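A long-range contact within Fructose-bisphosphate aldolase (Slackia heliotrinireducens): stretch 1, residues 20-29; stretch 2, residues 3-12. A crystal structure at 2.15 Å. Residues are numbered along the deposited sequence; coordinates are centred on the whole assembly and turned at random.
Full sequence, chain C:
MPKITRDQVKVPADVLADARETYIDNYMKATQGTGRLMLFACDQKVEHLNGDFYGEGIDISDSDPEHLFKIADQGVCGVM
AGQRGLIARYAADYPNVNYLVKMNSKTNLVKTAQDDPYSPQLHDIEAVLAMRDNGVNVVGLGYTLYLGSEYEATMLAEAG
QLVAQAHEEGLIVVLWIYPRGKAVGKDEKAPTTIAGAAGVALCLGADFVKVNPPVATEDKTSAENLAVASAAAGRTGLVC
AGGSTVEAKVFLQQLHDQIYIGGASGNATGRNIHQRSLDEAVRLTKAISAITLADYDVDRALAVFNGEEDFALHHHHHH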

ATOM      1  N   ARG C  20     -31.560   8.977   0.688  1.00 31.54           N
ATOM      2  CA  ARG C  20     -32.339   9.235   1.902  1.00 31.46           C
ATOM      3  C   ARG C  20     -33.462   8.231   2.177  1.00 32.14           C
ATOM      4  O   ARG C  20     -33.554   7.697   3.288  1.00 32.61           O
ATOM      5  CB  ARG C  20     -32.904  10.656   1.866  1.00 34.23           C
ATOM      6  CG  ARG C  20     -33.682  11.049   3.105  1.00 34.53           C
ATOM      7  CD  ARG C  20     -34.201  12.474   2.996  1.00 40.07           C
ATOM      8  NE  ARG C  20     -34.770  12.922   4.265  1.00 40.17           N
ATOM      9  CZ  ARG C  20     -34.072  13.485   5.249  1.00 40.85           C
ATOM     10  NH1 ARG C  20     -32.763  13.687   5.121  1.00 42.50           N
ATOM     11  NH2 ARG C  20     -34.689  13.847   6.368  1.00 41.42           N
ATOM     12  N   GLU C  21     -34.314   7.986   1.179  1.00 30.76           N
ATOM     13  CA  GLU C  21     -35.446   7.067   1.343  1.00 31.42           C
ATOM     14  C   GLU C  21     -34.972   5.638   1.584  1.00 28.30           C
ATOM     15  O   GLU C  21     -35.535   4.930   2.417  1.00 27.00           O
ATOM     16  CB  GLU C  21     -36.413   7.132   0.151  1.00 32.64           C
ATOM     17  CG  GLU C  21     -37.048   8.501  -0.074  1.00 38.26           C
ATOM     18  CD  GLU C  21     -37.649   9.112   1.190  1.00 41.85           C
ATOM     19  OE1 GLU C  21     -38.537   8.487   1.807  1.00 44.50           O
ATOM     20  OE2 GLU C  21     -37.234  10.228   1.567  1.00 42.70           O
ATOM     21  N   THR C  22     -33.927   5.234   0.864  1.00 28.95           N
ATOM     22  CA  THR C  22     -33.286   3.938   1.062  1.00 28.26           C
ATOM     23  C   THR C  22     -32.747   3.806   2.489  1.00 28.32           C
ATOM     24  O   THR C  22     -32.918   2.763   3.124  1.00 27.24           O
ATOM     25  CB  THR C  22     -32.148   3.714   0.046  1.00 28.10           C
ATOM     26  OG1 THR C  22     -32.665   3.866  -1.280  1.00 31.27           O
ATOM     27  CG2 THR C  22     -31.555   2.319   0.182  1.00 27.21           C
ATOM     28  N   TYR C  23     -32.111   4.865   2.990  1.00 29.90           N
ATOM     29  CA  TYR C  23     -31.568   4.856   4.347  1.00 28.40           C
ATOM     30  C   TYR C  23     -32.663   4.656   5.382  1.00 28.56           C
ATOM     31  O   TYR C  23     -32.492   3.895   6.338  1.00 28.99           O
ATOM     32  CB  TYR C  23     -30.807   6.147   4.656  1.00 26.87           C
ATOM     33  CG  TYR C  23     -30.322   6.217   6.086  1.00 27.22           C
ATOM     34  CD1 TYR C  23     -29.142   5.581   6.473  1.00 26.73           C
ATOM     35  CD2 TYR C  23     -31.048   6.905   7.061  1.00 26.71           C
ATOM     36  CE1 TYR C  23     -28.692   5.638   7.781  1.00 26.60           C
ATOM     37  CE2 TYR C  23     -30.606   6.962   8.378  1.00 25.04           C
ATOM     38  CZ  TYR C  23     -29.427   6.328   8.728  1.00 25.24           C
ATOM     39  OH  TYR C  23     -28.973   6.374  10.024  1.00 24.52           O
ATOM     40  N   ILE C  24     -33.779   5.359   5.192  1.00 28.65           N
ATOM     41  CA  ILE C  24     -34.915   5.245   6.095  1.00 29.87           C
ATOM     42  C   ILE C  24     -35.514   3.845   5.982  1.00 28.71           C
ATOM     43  O   ILE C  24     -35.765   3.200   6.999  1.00 29.18           O
ATOM     44  CB  ILE C  24     -35.969   6.353   5.848  1.00 31.03           C
ATOM     45  CG1 ILE C  24     -35.347   7.737   6.096  1.00 30.13           C
ATOM     46  CG2 ILE C  24     -37.185   6.148   6.746  1.00 30.25           C
ATOM     47  CD1 ILE C  24     -36.113   8.894   5.486  1.00 28.53           C
ATOM     48  N   ASP C  25     -35.707   3.368   4.751  1.00 29.30           N
ATOM     49  CA  ASP C  25     -36.152   1.993   4.519  1.00 29.75           C
ATOM     50  C   ASP C  25     -35.319   1.016   5.347  1.00 29.22           C
ATOM     51  O   ASP C  25     -35.862   0.158   6.039  1.00 31.43           O
ATOM     52  CB  ASP C  25     -36.047   1.620   3.036  1.00 30.60           C
ATOM     53  CG  ASP C  25     -37.103   2.291   2.171  1.00 32.47           C
ATOM     54  OD1 ASP C  25     -38.059   2.891   2.706  1.00 36.50           O
ATOM     55  OD2 ASP C  25     -36.971   2.214   0.934  1.00 33.62           O
ATOM     56  N   ASN C  26     -33.999   1.172   5.283  1.00 29.80           N
ATOM     57  CA  ASN C  26     -33.074   0.244   5.937  1.00 30.14           C
ATOM     58  C   ASN C  26     -33.045   0.382   7.454  1.00 29.25           C
ATOM     59  O   ASN C  26     -32.920  -0.614   8.174  1.00 28.00           O
ATOM     60  CB  ASN C  26     -31.669   0.377   5.347  1.00 27.49           C
ATOM     61  CG  ASN C  26     -31.575  -0.189   3.939  1.00 29.49           C
ATOM     62  OD1 ASN C  26     -32.195  -1.209   3.622  1.00 31.39           O
ATOM     63  ND2 ASN C  26     -30.791   0.466   3.086  1.00 26.56           N
ATOM     64  N   TYR C  27     -33.167   1.617   7.932  1.00 27.52           N
ATOM     65  CA  TYR C  27     -33.238   1.877   9.362  1.00 28.75           C
ATOM     66  C   TYR C  27     -34.526   1.294   9.956  1.00 28.66           C
ATOM     67  O   TYR C  27     -34.504   0.696  11.036  1.00 27.57           O
ATOM     68  CB  TYR C  27     -33.158   3.374   9.635  1.00 28.53           C
ATOM     69  CG  TYR C  27     -32.782   3.703  11.056  1.00 30.28           C
ATOM     70  CD1 TYR C  27     -33.744   3.753  12.064  1.00 31.22           C
ATOM     71  CD2 TYR C  27     -31.456   3.973  11.395  1.00 29.19           C
ATOM     72  CE1 TYR C  27     -33.394   4.059  13.371  1.00 34.13           C
ATOM     73  CE2 TYR C  27     -31.097   4.279  12.694  1.00 28.42           C
ATOM     74  CZ  TYR C  27     -32.065   4.321  13.676  1.00 31.76           C
ATOM     75  OH  TYR C  27     -31.704   4.622  14.966  1.00 35.92           O
HETATM   76  N   MSE C  28     -35.637   1.467   9.239  1.00 28.75           N
HETATM   77  CA  MSE C  28     -36.927   0.897   9.645  1.00 29.17           C
HETATM   78  C   MSE C  28     -36.897  -0.632   9.635  1.00 27.70           C
HETATM   79  O   MSE C  28     -37.377  -1.263  10.574  1.00 27.91           O
HETATM   80  CB  MSE C  28     -38.070   1.411   8.758  1.00 30.05           C
HETATM   81  CG  MSE C  28     -38.368   2.898   8.907  1.00 33.04           C
HETATM   82 SE   MSE C  28     -39.120   3.376  10.650  1.00 39.20          SE
HETATM   83  CE  MSE C  28     -40.953   2.760  10.358  1.00 43.96           C
ATOM     84  N   LYS C  29     -36.328  -1.221   8.583  1.00 26.17           N
ATOM     85  CA  LYS C  29     -36.192  -2.673   8.503  1.00 27.17           C
ATOM     86  C   LYS C  29     -35.337  -3.209   9.651  1.00 28.28           C
ATOM     87  O   LYS C  29     -35.757  -4.107  10.381  1.00 29.26           O
ATOM     88  CB  LYS C  29     -35.579  -3.092   7.171  1.00 29.60           C
ATOM     89  CG  LYS C  29     -36.532  -3.114   5.990  1.00 30.15           C
ATOM     90  CD  LYS C  29     -35.770  -3.584   4.762  1.00 33.41           C
ATOM     91  CE  LYS C  29     -36.479  -3.237   3.466  1.00 35.02           C
ATOM     92  NZ  LYS C  29     -35.597  -3.573   2.313  1.00 37.10           N
TER
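Stretch 2 (3-12) KITRDQVKVP

Stretch 2 lies along the helix 20-29 as an irregular strip: loop at residues 3-5, a short 3-10 segment at 6-8, then an open loop through 9-12. It runs opposite to the helix, with Ile 4 near Tyr 27 and Met 28, Arg 6 beside Ile 24 (CA to CA 6.5 Å), and Val 11 beside Arg 20 (CA to CA 7.2 Å). The 3-10 segment is held by Val 9 N to Arg 6 O (3.1 Å) and Gln 8 N to Thr 5 O (3.0 Å); Gln 8, m at chi1 and t at chi2, also returns OE1 to Thr 5 N (2.9 Å).

The CA-to-CB bond of Arg 6 points sideways to the helix, but the end of the side chain comes nearer. Its m, t, p, 88° conformation brings the guanidinium over Ile 24, CZ 3.5 Å from Ile 24 CG2, so one face rests on the methyl while the edge meets acids one helical turn apart. Arg 6 NH1 forms a salt bridge with Asp 25 OD1 (2.7 Å), and Arg 6 NH2 one with Glu 21 OE1 (3.2 Å). Asp 25 points its CB away, yet chi1 m carries OD1 back; Glu 21, m and m, curls OE1 to the same edge. Water 1 joins Arg 6 NE (2.9 Å) to Glu 21 OE1 (3.0 Å).

Val 9, t, fills the centre: CG1 lies over the Tyr 27 ring face, 4.3 Å from its centroid, while CG2 is 4.1 Å from Met 28 SE. Met 28, present as selenomethionine and m at all three chi angles, folds SE to 3.8 Å from Ile 4 CD1 and CE to 3.5 Å from Ile 4 O. Val 11, also t, places CG2 3.8 Å from Ile 24 CG1 and 3.9 Å from Tyr 23 CD2. Extended Arg 20, t at chi1 through chi3, reaches along Val 11, NH1 3.5 Å from its CB; water 2 links Arg 20 NH2 (3.2 Å) to Val 11 N (3.0 Å).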

ATOM      1  N   LYS C   3     -42.329   2.011  19.075  1.00 33.81           N
ATOM      2  CA  LYS C   3     -42.619   2.225  17.668  1.00 34.40           C
ATOM      3  C   LYS C   3     -42.183   3.620  17.253  1.00 34.42           C
ATOM      4  O   LYS C   3     -42.397   4.588  17.982  1.00 36.75           O
ATOM      5  CB  LYS C   3     -44.106   2.031  17.381  1.00 33.42           C
ATOM      6  CG  LYS C   3     -44.464   2.158  15.910  1.00 38.71           C
ATOM      7  CD  LYS C   3     -45.909   1.776  15.651  1.00 44.43           C
ATOM      8  CE  LYS C   3     -46.331   2.184  14.251  1.00 47.13           C
ATOM      9  NZ  LYS C   3     -46.653   3.636  14.181  1.00 49.83           N
ATOM     10  N   ILE C   4     -41.557   3.708  16.083  1.00 34.05           N
ATOM     11  CA  ILE C   4     -41.214   4.983  15.466  1.00 33.20           C
ATOM     12  C   ILE C   4     -41.823   5.036  14.065  1.00 33.00           C
ATOM     13  O   ILE C   4     -42.097   3.998  13.458  1.00 33.06           O
ATOM     14  CB  ILE C   4     -39.683   5.203  15.390  1.00 31.49           C
ATOM     15  CG1 ILE C   4     -38.995   4.045  14.652  1.00 33.09           C
ATOM     16  CG2 ILE C   4     -39.095   5.378  16.787  1.00 30.08           C
ATOM     17  CD1 ILE C   4     -37.658   4.398  14.031  1.00 32.77           C
ATOM     18  N   THR C   5     -42.053   6.243  13.567  1.00 34.37           N
ATOM     19  CA  THR C   5     -42.484   6.438  12.186  1.00 35.08           C
ATOM     20  C   THR C   5     -41.270   6.830  11.344  1.00 34.97           C
ATOM     21  O   THR C   5     -40.205   7.136  11.889  1.00 37.13           O
ATOM     22  CB  THR C   5     -43.556   7.536  12.077  1.00 37.37           C
ATOM     23  OG1 THR C   5     -43.057   8.749  12.656  1.00 39.32           O
ATOM     24  CG2 THR C   5     -44.833   7.118  12.802  1.00 37.10           C
ATOM     25  N   ARG C   6     -41.434   6.822  10.022  1.00 33.69           N
ATOM     26  CA  ARG C   6     -40.362   7.207   9.106  1.00 34.59           C
ATOM     27  C   ARG C   6     -39.814   8.598   9.421  1.00 36.68           C
ATOM     28  O   ARG C   6     -38.598   8.788   9.467  1.00 37.91           O
ATOM     29  CB  ARG C   6     -40.838   7.148   7.657  1.00 35.90           C
ATOM     30  CG  ARG C   6     -41.113   5.745   7.147  1.00 34.80           C
ATOM     31  CD  ARG C   6     -41.511   5.772   5.681  1.00 34.67           C
ATOM     32  NE  ARG C   6     -40.403   6.148   4.801  1.00 35.10           N
ATOM     33  CZ  ARG C   6     -39.521   5.293   4.287  1.00 34.31           C
ATOM     34  NH1 ARG C   6     -39.597   3.998   4.570  1.00 31.32           N
ATOM     35  NH2 ARG C   6     -38.552   5.733   3.494  1.00 37.61           N
ATOM     36  N   ASP C   7     -40.714   9.552   9.662  1.00 36.65           N
ATOM     37  CA  ASP C   7     -40.346  10.939   9.975  1.00 39.02           C
ATOM     38  C   ASP C   7     -39.500  11.094  11.241  1.00 36.66           C
ATOM     39  O   ASP C   7     -38.803  12.093  11.406  1.00 42.36           O
ATOM     40  CB  ASP C   7     -41.600  11.815  10.081  1.00 45.29           C
ATOM     41  CG  ASP C   7     -42.287  12.027   8.737  1.00 52.35           C
ATOM     42  OD1 ASP C   7     -42.004  11.281   7.774  1.00 51.97           O
ATOM     43  OD2 ASP C   7     -43.125  12.948   8.643  1.00 62.56           O
ATOM     44  N   GLN C   8     -39.566  10.108  12.130  1.00 35.63           N
ATOM     45  CA  GLN C   8     -38.802  10.141  13.379  1.00 38.38           C
ATOM     46  C   GLN C   8     -37.357   9.655  13.245  1.00 37.70           C
ATOM     47  O   GLN C   8     -36.561   9.810  14.175  1.00 40.85           O
ATOM     48  CB  GLN C   8     -39.516   9.332  14.453  1.00 40.19           C
ATOM     49  CG  GLN C   8     -40.748  10.009  15.023  1.00 41.50           C
ATOM     50  CD  GLN C   8     -41.420   9.149  16.065  1.00 42.09           C
ATOM     51  OE1 GLN C   8     -42.131   8.205  15.734  1.00 43.04           O
ATOM     52  NE2 GLN C   8     -41.190   9.463  17.332  1.00 46.32           N
ATOM     53  N   VAL C   9     -37.027   9.052  12.105  1.00 36.04           N
ATOM     54  CA  VAL C   9     -35.655   8.629  11.815  1.00 35.97           C
ATOM     55  C   VAL C   9     -34.799   9.867  11.536  1.00 34.54           C
ATOM     56  O   VAL C   9     -35.078  10.627  10.608  1.00 35.08           O
ATOM     57  CB  VAL C   9     -35.591   7.659  10.604  1.00 33.69           C
ATOM     58  CG1 VAL C   9     -34.151   7.303  10.259  1.00 29.32           C
ATOM     59  CG2 VAL C   9     -36.397   6.396  10.871  1.00 31.77           C
ATOM     60  N   LYS C  10     -33.771  10.074  12.355  1.00 35.10           N
ATOM     61  CA  LYS C  10     -32.803  11.142  12.109  1.00 37.52           C
ATOM     62  C   LYS C  10     -31.785  10.716  11.053  1.00 34.93           C
ATOM     63  O   LYS C  10     -30.943   9.844  11.290  1.00 36.55           O
ATOM     64  CB  LYS C  10     -32.107  11.570  13.402  1.00 39.60           C
ATOM     65  CG  LYS C  10     -32.937  12.520  14.246  1.00 44.01           C
ATOM     66  CD  LYS C  10     -32.240  12.869  15.546  1.00 51.01           C
ATOM     67  CE  LYS C  10     -33.169  13.658  16.452  1.00 57.22           C
ATOM     68  NZ  LYS C  10     -32.653  13.721  17.847  1.00 62.84           N
ATOM     69  N   VAL C  11     -31.889  11.326   9.876  1.00 31.60           N
ATOM     70  CA  VAL C  11     -30.996  11.025   8.771  1.00 31.97           C
ATOM     71  C   VAL C  11     -29.742  11.889   8.904  1.00 32.85           C
ATOM     72  O   VAL C  11     -29.827  13.122   8.829  1.00 34.58           O
ATOM     73  CB  VAL C  11     -31.692  11.256   7.409  1.00 32.29           C
ATOM     74  CG1 VAL C  11     -30.731  11.012   6.252  1.00 28.96           C
ATOM     75  CG2 VAL C  11     -32.922  10.365   7.282  1.00 28.99           C
ATOM     76  N   PRO C  12     -28.573  11.246   9.120  1.00 32.54           N
ATOM     77  CA  PRO C  12     -27.321  12.002   9.214  1.00 31.35           C
ATOM     78  C   PRO C  12     -26.970  12.680   7.889  1.00 32.05           C
ATOM     79  O   PRO C  12     -27.443  12.264   6.826  1.00 32.31           O
ATOM     80  CB  PRO C  12     -26.283  10.934   9.581  1.00 31.39           C
ATOM     81  CG  PRO C  12     -26.879   9.644   9.137  1.00 29.02           C
ATOM     82  CD  PRO C  12     -28.361   9.794   9.287  1.00 30.24           C
TER
HETATM   83  O   HOH W   1     -39.784   8.993   4.452  1.00 45.65           O
HETATM   84  O   HOH W   2     -33.574  13.760   9.336  1.00 42.48           O